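Local coordinates for protein SsfX3 (Streptomyces sp. SF2575, PDB 3SKV) that acts as a salicylyl-acyltransferase, probably transferring a salicylyl group onto a tetracycline intermediate during biosynthesis of the antibiotic, at residues Ala31-Pro37 / Ala168-Ala174; Tyr44-Val48 / Asp219-Leu223; Val330-Asp334 / Glu374-Val380. The protein carries 1 engineered substitution. One frame throughout, in Å; residues are numbered along the deposited sequence.

Contact 1 of 3, residues Ala31-Pro37 / Ala168-Ala174; sequences ADRSVSP and AEVRLEA
Val35 lies against Val170 at the apolar centre, with Val35 CB 4.1 Å from Val170 CB. The Val35 and Leu172 side chains cross at a slant, Val35 CG2 meeting Leu172 CD1 at 4.1 Å. CG2 gets there because it stands beside the backbone N, CG1 being anti to that N (chi1 -179°). Arg33 extends from the same face, but its guanidinium leads away and NH1 bonds Ala176 O; Leu178 of strand 178-179 packs on both Arg33 and Val35. Between the strands runs an antiparallel ladder in which Arg33 and Leu172, and Val35 and Val170, are the hydrogen-bonded pairs. Its shortest rung, from Val35 N to Val170 O, is 2.7 Å.

Ser34 and Arg171 form the non-hydrogen-bonded pair between them, with their side chains on the other face. There Ser34 OG donates diagonally to Glu169 OE2 over 2.6 Å, meeting the oxygen on its anti side and 21° out of the carboxylate plane; the extended glutamate chain carries the acid across. With an alanine here in place of Glu169 the whole arm is gone, which would probably leave the Ser34 hydroxyl without its acceptor and free to turn. Farther along, Arg171 NH2 reaches Asp32 OD2 at 3.3 Å, a weak bond within a salt bridge, with the oxygen at the guanidinium edge and the two planes 25° apart. Glu142 holds NH1 of the same arginine. Asp32 OD1 and Glu173 OE1 are like charges 4.4 Å apart, the latter also bonded by Trp95 NE1.

Strand 33-35 is thus sewn to the outside of a four-stranded antiparallel sheet of the jelly roll by chemistry that differs by face: hydrocarbon packing on the Val35 side, hydroxyl and ionic links on the Ser34 side, both added to a pairing already made by four backbone bonds.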
loop_
_atom_site.group_PDB
_atom_site.type_symbol
_atom_site.label_atom_id
_atom_site.label_comp_id
_atom_site.label_asym_id
_atom_site.label_seq_id
_atom_site.Cartn_x
_atom_site.Cartn_y
_atom_site.Cartn_z
ATOM N N ALA A 31 2.608 32.213 19.167
ATOM C CA ALA A 31 1.925 31.353 20.129
ATOM C C ALA A 31 1.717 29.893 19.675
ATOM O O ALA A 31 1.751 28.989 20.531
ATOM C CB ALA A 31 0.595 31.981 20.522
ATOM N N ASP A 32 1.491 29.675 18.351
ATOM C CA ASP A 32 1.246 28.374 17.730
ATOM C C ASP A 32 2.082 27.253 18.315
ATOM O O ASP A 32 3.247 27.459 18.675
ATOM C CB ASP A 32 1.451 28.438 16.208
ATOM C CG ASP A 32 0.426 29.267 15.452
ATOM O OD1 ASP A 32 -0.599 29.683 16.077
ATOM O OD2 ASP A 32 0.629 29.489 14.232
ATOM N N ARG A 33 1.487 26.068 18.432
ATOM C CA ARG A 33 2.208 24.923 18.975
ATOM C C ARG A 33 3.012 24.242 17.842
ATOM O O ARG A 33 2.429 23.783 16.875
ATOM C CB ARG A 33 1.233 23.950 19.656
ATOM C CG ARG A 33 1.951 22.919 20.498
ATOM C CD ARG A 33 1.048 21.817 20.990
ATOM N NE ARG A 33 1.848 20.773 21.620
ATOM C CZ ARG A 33 1.398 19.940 22.547
ATOM N NH1 ARG A 33 0.142 20.017 22.963
ATOM N NH2 ARG A 33 2.205 19.025 23.073
ATOM N N SER A 34 4.340 24.248 17.942
ATOM C CA SER A 34 5.225 23.617 16.969
ATOM C C SER A 34 5.505 22.189 17.414
ATOM O O SER A 34 5.849 21.961 18.567
ATOM C CB SER A 34 6.523 24.392 16.815
ATOM O OG SER A 34 7.314 23.746 15.831
ATOM N N VAL A 35 5.316 21.231 16.508
ATOM C CA VAL A 35 5.471 19.810 16.800
ATOM C C VAL A 35 6.509 19.171 15.890
ATOM O O VAL A 35 6.383 19.233 14.666
ATOM C CB VAL A 35 4.092 19.062 16.736
ATOM C CG1 VAL A 35 4.238 17.564 17.067
ATOM C CG2 VAL A 35 3.033 19.739 17.640
ATOM N N SER A 36 7.519 18.526 16.486
ATOM C CA SER A 36 8.532 17.819 15.701
ATOM C C SER A 36 7.911 16.606 15.011
ATOM O O SER A 36 7.074 15.946 15.622
ATOM C CB SER A 36 9.682 17.363 16.589
ATOM O OG SER A 36 10.482 16.407 15.908
ATOM N N PRO A 37 8.322 16.260 13.768
ATOM C CA PRO A 37 7.804 15.031 13.127
ATOM C C PRO A 37 8.153 13.735 13.902
ATOM O O PRO A 37 7.485 12.717 13.712
ATOM C CB PRO A 37 8.465 15.051 11.748
ATOM C CG PRO A 37 8.858 16.445 11.524
ATOM C CD PRO A 37 9.296 16.923 12.878
ATOM N N ALA A 168 9.011 18.351 7.952
ATOM C CA ALA A 168 9.956 19.077 8.798
ATOM C C ALA A 168 9.268 19.587 10.079
ATOM O O ALA A 168 9.923 19.736 11.108
ATOM C CB ALA A 168 10.567 20.236 8.021
ATOM N N GLU A 169 7.942 19.814 10.030
ATOM C CA GLU A 169 7.197 20.378 11.160
ATOM C C GLU A 169 5.699 20.178 11.032
ATOM O O GLU A 169 5.161 20.133 9.927
ATOM C CB GLU A 169 7.467 21.895 11.210
ATOM C CG GLU A 169 7.131 22.606 12.516
ATOM C CD GLU A 169 7.118 24.122 12.436
ATOM O OE1 GLU A 169 7.352 24.684 11.336
ATOM O OE2 GLU A 169 6.854 24.753 13.485
ATOM N N VAL A 170 5.031 20.082 12.177
ATOM C CA VAL A 170 3.587 20.043 12.308
ATOM C C VAL A 170 3.246 21.229 13.206
ATOM O O VAL A 170 3.918 21.463 14.219
ATOM C CB VAL A 170 3.019 18.706 12.831
ATOM C CG1 VAL A 170 1.500 18.788 13.020
ATOM C CG2 VAL A 170 3.365 17.559 11.876
ATOM N N ARG A 171 2.279 22.032 12.794
ATOM C CA ARG A 171 1.869 23.155 13.618
ATOM C C ARG A 171 0.398 23.039 13.955
ATOM O O ARG A 171 -0.394 22.562 13.142
ATOM C CB ARG A 171 2.179 24.489 12.946
ATOM C CG ARG A 171 3.593 24.974 13.191
ATOM C CD ARG A 171 3.985 26.117 12.265
ATOM N NE ARG A 171 2.944 27.144 12.216
ATOM C CZ ARG A 171 2.323 27.520 11.105
ATOM N NH1 ARG A 171 2.673 27.008 9.936
ATOM N NH2 ARG A 171 1.375 28.446 11.151
ATOM N N LEU A 172 0.044 23.451 15.164
ATOM C CA LEU A 172 -1.321 23.414 15.691
ATOM C C LEU A 172 -1.579 24.718 16.431
ATOM O O LEU A 172 -0.631 25.493 16.678
ATOM C CB LEU A 172 -1.518 22.218 16.662
ATOM C CG LEU A 172 -1.118 20.825 16.158
ATOM C CD1 LEU A 172 -1.044 19.833 17.298
ATOM C CD2 LEU A 172 -2.054 20.337 15.067
ATOM N N GLU A 173 -2.867 24.955 16.800
ATOM C CA GLU A 173 -3.298 26.129 17.538
ATOM C C GLU A 173 -2.542 26.182 18.869
ATOM O O GLU A 173 -2.225 25.131 19.438
ATOM C CB GLU A 173 -4.820 26.062 17.769
ATOM C CG GLU A 173 -5.443 27.306 18.399
ATOM C CD GLU A 173 -5.801 28.407 17.420
ATOM O OE1 GLU A 173 -4.878 29.077 16.897
ATOM O OE2 GLU A 173 -7.013 28.600 17.174
ATOM N N ALA A 174 -2.246 27.397 19.358
ATOM C CA ALA A 174 -1.591 27.570 20.655
ATOM C C ALA A 174 -2.505 26.988 21.753
ATOM O O ALA A 174 -3.733 27.162 21.707
ATOM C CB ALA A 174 -1.377 29.052 20.919
#

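Contact 2 of 3, residues Tyr44-Val48 / Asp219-Leu223; sequences YRGAV and DLQSL
The seam between the jelly-roll part and the edge strand of the parallel GDSL/SGNH sheet is bridged here, where Arg45 and Gly46 meet Asp219 and Gln221. The Arg45 chain lies over the aspartate, with CD 3.3 Å from Asp219 OD2. Its guanidinium plane stands nearly perpendicular to the carboxylate (88°), and the salt bridge from NH1 to OD2 is long at 3.6 Å. Each group has another charged mate outside: Asp181 for Arg45 NH2 and Arg86 for Asp219 OD1.

Water does much of the joining. One molecule donates a hydrogen bond to Asp219 OD2 and lies at the guanidinium edge, weakly held by NH1. Another accepts from Gly46 N at 2.9 Å and donates to Asp219 OD1, while a third donates to Gly46 O and accepts from Ser222 N. Gly46 O also receives a weak, bent bond from Gln221 NE2 at 2.9 Å; a bend at chi2 (72°) brings the amide back over the glycine carbonyl. Gly46 takes a positive phi, a backbone shape that suits glycine, and its CA makes a close backbone approach of 3.4 Å to Leu220 O. Val48 CG2 then packs against the amide, 3.7 Å from Gln221 NE2.

Strand 219-223 pairs with strand 187-192 on its inner side, and the neighbouring domain docks through waters and side chains, a water-mediated domain interface at the rim of a parallel SGNH sheet.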
loop_
_atom_site.group_PDB
_atom_site.type_symbol
_atom_site.label_atom_id
_atom_site.label_comp_id
_atom_site.label_asym_id
_atom_site.label_seq_id
_atom_site.Cartn_x
_atom_site.Cartn_y
_atom_site.Cartn_z
ATOM N N TYR A 44 3.212 6.870 12.878
ATOM C CA TYR A 44 3.245 6.685 11.434
ATOM C C TYR A 44 2.792 5.265 11.203
ATOM O O TYR A 44 3.400 4.318 11.694
ATOM C CB TYR A 44 4.632 6.918 10.846
ATOM C CG TYR A 44 5.088 8.356 10.968
ATOM C CD1 TYR A 44 5.679 8.825 12.146
ATOM C CD2 TYR A 44 4.922 9.254 9.915
ATOM C CE1 TYR A 44 6.069 10.153 12.278
ATOM C CE2 TYR A 44 5.339 10.577 10.027
ATOM C CZ TYR A 44 5.916 11.020 11.208
ATOM O OH TYR A 44 6.296 12.330 11.337
ATOM N N ARG A 45 1.657 5.122 10.557
ATOM C CA ARG A 45 1.134 3.806 10.279
ATOM C C ARG A 45 1.434 3.511 8.822
ATOM O O ARG A 45 1.473 4.419 7.990
ATOM C CB ARG A 45 -0.370 3.727 10.628
ATOM C CG ARG A 45 -0.672 4.172 12.069
ATOM C CD ARG A 45 -1.328 3.111 12.917
ATOM N NE ARG A 45 -1.898 3.666 14.160
ATOM C CZ ARG A 45 -1.696 3.181 15.389
ATOM N NH1 ARG A 45 -0.911 2.126 15.572
ATOM N NH2 ARG A 45 -2.249 3.771 16.445
ATOM N N GLY A 46 1.723 2.266 8.534
ATOM C CA GLY A 46 2.077 1.867 7.173
ATOM C C GLY A 46 3.513 2.160 6.784
ATOM O O GLY A 46 3.888 1.949 5.619
ATOM N N ALA A 47 4.341 2.636 7.743
ATOM C CA ALA A 47 5.784 2.874 7.485
ATOM C C ALA A 47 6.620 1.823 8.235
ATOM O O ALA A 47 6.293 1.463 9.365
ATOM C CB ALA A 47 6.190 4.282 7.904
ATOM N N VAL A 48 7.659 1.292 7.594
ATOM C CA VAL A 48 8.545 0.292 8.191
ATOM C C VAL A 48 9.653 1.004 8.974
ATOM O O VAL A 48 9.947 0.626 10.104
ATOM C CB VAL A 48 9.056 -0.664 7.101
ATOM C CG1 VAL A 48 10.159 -1.580 7.619
ATOM C CG2 VAL A 48 7.897 -1.474 6.516
ATOM N N ASP A 219 -5.091 -2.110 10.367
ATOM C CA ASP A 219 -3.925 -1.252 10.275
ATOM C C ASP A 219 -3.084 -1.773 9.055
ATOM O O ASP A 219 -2.303 -2.733 9.153
ATOM C CB ASP A 219 -3.114 -1.313 11.576
ATOM C CG ASP A 219 -1.960 -0.345 11.674
ATOM O OD1 ASP A 219 -1.521 0.178 10.621
ATOM O OD2 ASP A 219 -1.463 -0.139 12.797
ATOM N N LEU A 220 -3.287 -1.130 7.916
ATOM C CA LEU A 220 -2.621 -1.452 6.667
ATOM C C LEU A 220 -1.113 -1.183 6.645
ATOM O O LEU A 220 -0.642 -0.192 7.206
ATOM C CB LEU A 220 -3.308 -0.673 5.529
ATOM C CG LEU A 220 -2.631 -0.677 4.163
ATOM C CD1 LEU A 220 -2.713 -2.071 3.527
ATOM C CD2 LEU A 220 -3.226 0.373 3.275
ATOM N N GLN A 221 -0.431 -2.057 5.912
ATOM C CA GLN A 221 0.973 -1.959 5.568
ATOM C C GLN A 221 1.121 -2.526 4.154
ATOM O O GLN A 221 0.995 -3.722 3.938
ATOM C CB GLN A 221 1.856 -2.723 6.545
ATOM C CG GLN A 221 3.318 -2.754 6.136
ATOM C CD GLN A 221 4.013 -1.416 6.307
ATOM O OE1 GLN A 221 4.113 -0.896 7.412
ATOM N NE2 GLN A 221 4.506 -0.863 5.213
ATOM N N SER A 222 1.369 -1.639 3.200
ATOM C CA SER A 222 1.540 -1.981 1.797
ATOM C C SER A 222 3.008 -2.220 1.509
ATOM O O SER A 222 3.864 -1.403 1.867
ATOM C CB SER A 222 1.029 -0.848 0.907
ATOM O OG SER A 222 1.400 -1.055 -0.455
ATOM N N LEU A 223 3.301 -3.344 0.883
ATOM C CA LEU A 223 4.614 -3.718 0.397
ATOM C C LEU A 223 4.435 -4.042 -1.087
ATOM O O LEU A 223 5.081 -4.936 -1.636
ATOM C CB LEU A 223 5.215 -4.895 1.177
ATOM C CG LEU A 223 5.530 -4.671 2.644
ATOM C CD1 LEU A 223 5.993 -5.920 3.273
ATOM C CD2 LEU A 223 6.577 -3.613 2.841
HETATM O O HOH W 1 1.087 0.693 13.113
HETATM O O HOH W 2 1.755 1.187 3.618
HETATM O O HOH W 3 1.221 -0.147 10.002
#

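Contact 3 of 3, residues Val330-Asp334 / Glu374-Val380; sequences VHYLD and EMAALGV
His331 and Leu333 turn from one of the two edge strands of the parallel GDSL/SGNH sheet onto the end of helix 361-377, meeting Leu378, Val380 and Glu374 in alpha/beta layer packing. Tyr332, between them, sends its side chain the other way, to helix 308-324, so the strand is faced by helices on both sides of the sheet.

Apolar contacts carry most of the join. Leu333 CD1 presses on Glu374 CB at 3.4 Å and meets Leu378 CD1 at 3.9 Å, the two leucines crossing at about a right angle. Leu333 CG is anti to its N (chi1 -171°), and the bend that follows brings the methyls back toward the helix. Leu378 divides its branches: CD1 sits near Leu333, while both methyls come up to His331 CB. Met375 adds a looser touch on Leu333 and also touches Val287 and Leu247 of the neighbouring strands 286-290 and 247-252.

Polar groups enter more at the margins. Only the aliphatic base of Glu374 faces the strand; its OE1 is drawn off to a salt bridge with Arg337. Leu378 CD2 comes to 3.3 Å from Tyr332 O, a methyl set against a strand carbonyl.

The backbone explains how the last residues come round. Gly379, with positive phi, ends the helix in a Schellman motif: Gly379 N bonds Ala376 O at 2.8 Å, and Val380 N reaches Met375 O at 3.2 Å. That reversal returns Val380 to the strand. It leaves Leu378 O over one face of the His331 imidazole, and places Val380 CG1 3.5 Å from His331 CD2.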
loop_
_atom_site.group_PDB
_atom_site.type_symbol
_atom_site.label_atom_id
_atom_site.label_comp_id
_atom_site.label_asym_id
_atom_site.label_seq_id
_atom_site.Cartn_x
_atom_site.Cartn_y
_atom_site.Cartn_z
ATOM N N VAL A 330 -3.155 -21.325 5.440
ATOM C CA VAL A 330 -2.788 -20.886 4.086
ATOM C C VAL A 330 -4.055 -21.047 3.231
ATOM O O VAL A 330 -4.718 -22.068 3.332
ATOM C CB VAL A 330 -1.554 -21.588 3.455
ATOM C CG1 VAL A 330 -1.290 -21.046 2.053
ATOM C CG2 VAL A 330 -0.326 -21.345 4.287
ATOM N N HIS A 331 -4.426 -20.013 2.453
ATOM C CA HIS A 331 -5.662 -20.031 1.662
ATOM C C HIS A 331 -5.440 -19.499 0.286
ATOM O O HIS A 331 -4.628 -18.597 0.091
ATOM C CB HIS A 331 -6.731 -19.172 2.318
ATOM C CG HIS A 331 -6.954 -19.472 3.770
ATOM N ND1 HIS A 331 -7.783 -20.497 4.176
ATOM C CD2 HIS A 331 -6.466 -18.849 4.865
ATOM C CE1 HIS A 331 -7.765 -20.475 5.499
ATOM N NE2 HIS A 331 -7.005 -19.483 5.958
ATOM N N TYR A 332 -6.178 -20.045 -0.682
ATOM C CA TYR A 332 -6.071 -19.566 -2.046
ATOM C C TYR A 332 -7.176 -18.557 -2.379
ATOM O O TYR A 332 -8.341 -18.810 -2.107
ATOM C CB TYR A 332 -6.056 -20.732 -3.027
ATOM C CG TYR A 332 -6.116 -20.276 -4.469
ATOM C CD1 TYR A 332 -5.047 -19.583 -5.054
ATOM C CD2 TYR A 332 -7.263 -20.486 -5.241
ATOM C CE1 TYR A 332 -5.111 -19.131 -6.379
ATOM C CE2 TYR A 332 -7.329 -20.060 -6.568
ATOM C CZ TYR A 332 -6.266 -19.349 -7.123
ATOM O OH TYR A 332 -6.344 -18.931 -8.435
ATOM N N LEU A 333 -6.802 -17.414 -2.940
ATOM C CA LEU A 333 -7.696 -16.347 -3.401
ATOM C C LEU A 333 -7.563 -16.239 -4.912
ATOM O O LEU A 333 -6.506 -15.861 -5.418
ATOM C CB LEU A 333 -7.341 -14.990 -2.745
ATOM C CG LEU A 333 -8.306 -13.816 -2.943
ATOM C CD1 LEU A 333 -9.580 -14.088 -2.203
ATOM C CD2 LEU A 333 -7.701 -12.479 -2.456
ATOM N N ASP A 334 -8.629 -16.590 -5.632
ATOM C CA ASP A 334 -8.657 -16.532 -7.086
ATOM C C ASP A 334 -8.800 -15.056 -7.508
ATOM O O ASP A 334 -9.798 -14.425 -7.172
ATOM C CB ASP A 334 -9.835 -17.392 -7.583
ATOM C CG ASP A 334 -9.988 -17.616 -9.081
ATOM O OD1 ASP A 334 -9.076 -17.191 -9.856
ATOM O OD2 ASP A 334 -11.009 -18.243 -9.483
ATOM N N GLU A 374 -14.448 -11.880 -0.899
ATOM C CA GLU A 374 -13.653 -13.089 -1.128
ATOM C C GLU A 374 -12.852 -13.530 0.113
ATOM O O GLU A 374 -12.853 -14.710 0.453
ATOM C CB GLU A 374 -12.792 -12.966 -2.403
ATOM C CG GLU A 374 -13.593 -12.906 -3.694
ATOM C CD GLU A 374 -14.579 -14.043 -3.916
ATOM O OE1 GLU A 374 -14.211 -15.218 -3.671
ATOM O OE2 GLU A 374 -15.720 -13.750 -4.348
ATOM N N MET A 375 -12.244 -12.591 0.820
ATOM C CA MET A 375 -11.505 -12.931 2.034
ATOM C C MET A 375 -12.419 -13.380 3.176
ATOM O O MET A 375 -12.017 -14.257 3.958
ATOM C CB MET A 375 -10.584 -11.800 2.446
ATOM C CG MET A 375 -9.393 -11.679 1.553
ATOM S SD MET A 375 -8.429 -10.253 2.046
ATOM C CE MET A 375 -6.912 -11.042 2.242
ATOM N N ALA A 376 -13.655 -12.830 3.232
ATOM C CA ALA A 376 -14.646 -13.260 4.210
ATOM C C ALA A 376 -15.056 -14.707 3.878
ATOM O O ALA A 376 -15.136 -15.529 4.785
ATOM C CB ALA A 376 -15.861 -12.353 4.182
ATOM N N ALA A 377 -15.223 -15.035 2.578
ATOM C CA ALA A 377 -15.583 -16.403 2.134
ATOM C C ALA A 377 -14.525 -17.410 2.582
ATOM O O ALA A 377 -14.866 -18.542 2.917
ATOM C CB ALA A 377 -15.758 -16.450 0.621
ATOM N N LEU A 378 -13.248 -16.985 2.627
ATOM C CA LEU A 378 -12.130 -17.826 3.097
ATOM C C LEU A 378 -12.122 -17.967 4.629
ATOM O O LEU A 378 -11.414 -18.812 5.159
ATOM C CB LEU A 378 -10.768 -17.287 2.638
ATOM C CG LEU A 378 -10.499 -17.184 1.145
ATOM C CD1 LEU A 378 -9.245 -16.377 0.898
ATOM C CD2 LEU A 378 -10.386 -18.538 0.500
ATOM N N GLY A 379 -12.884 -17.124 5.318
ATOM C CA GLY A 379 -12.960 -17.138 6.772
ATOM C C GLY A 379 -11.832 -16.402 7.475
ATOM O O GLY A 379 -11.649 -16.595 8.674
ATOM N N VAL A 380 -11.077 -15.550 6.756
ATOM C CA VAL A 380 -9.969 -14.775 7.323
ATOM C C VAL A 380 -10.465 -13.409 7.834
ATOM O O VAL A 380 -9.799 -12.775 8.656
ATOM C CB VAL A 380 -8.734 -14.649 6.382
ATOM C CG1 VAL A 380 -8.242 -16.018 5.916
ATOM C CG2 VAL A 380 -9.019 -13.736 5.187
#

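Starting at the N terminus, residues 31-37 wait until 168-174 return to form contact 1, a loop holding most of the jelly-roll strands. Within that loop lies 44-48, whose partner 219-223 comes only after contact 1 has closed, so contacts 1 and 2 cross along the chain. They also touch: Pro37 O and Tyr44 OH lie 2.7 Å apart, a probable hydrogen bond. Contact 2 ties the N-terminal part to one edge of the parallel sheet. Contact 3 follows in series, closing a short loop between the opposite edge strand and the final helix, with its centre about 44 Å from that of contact 1.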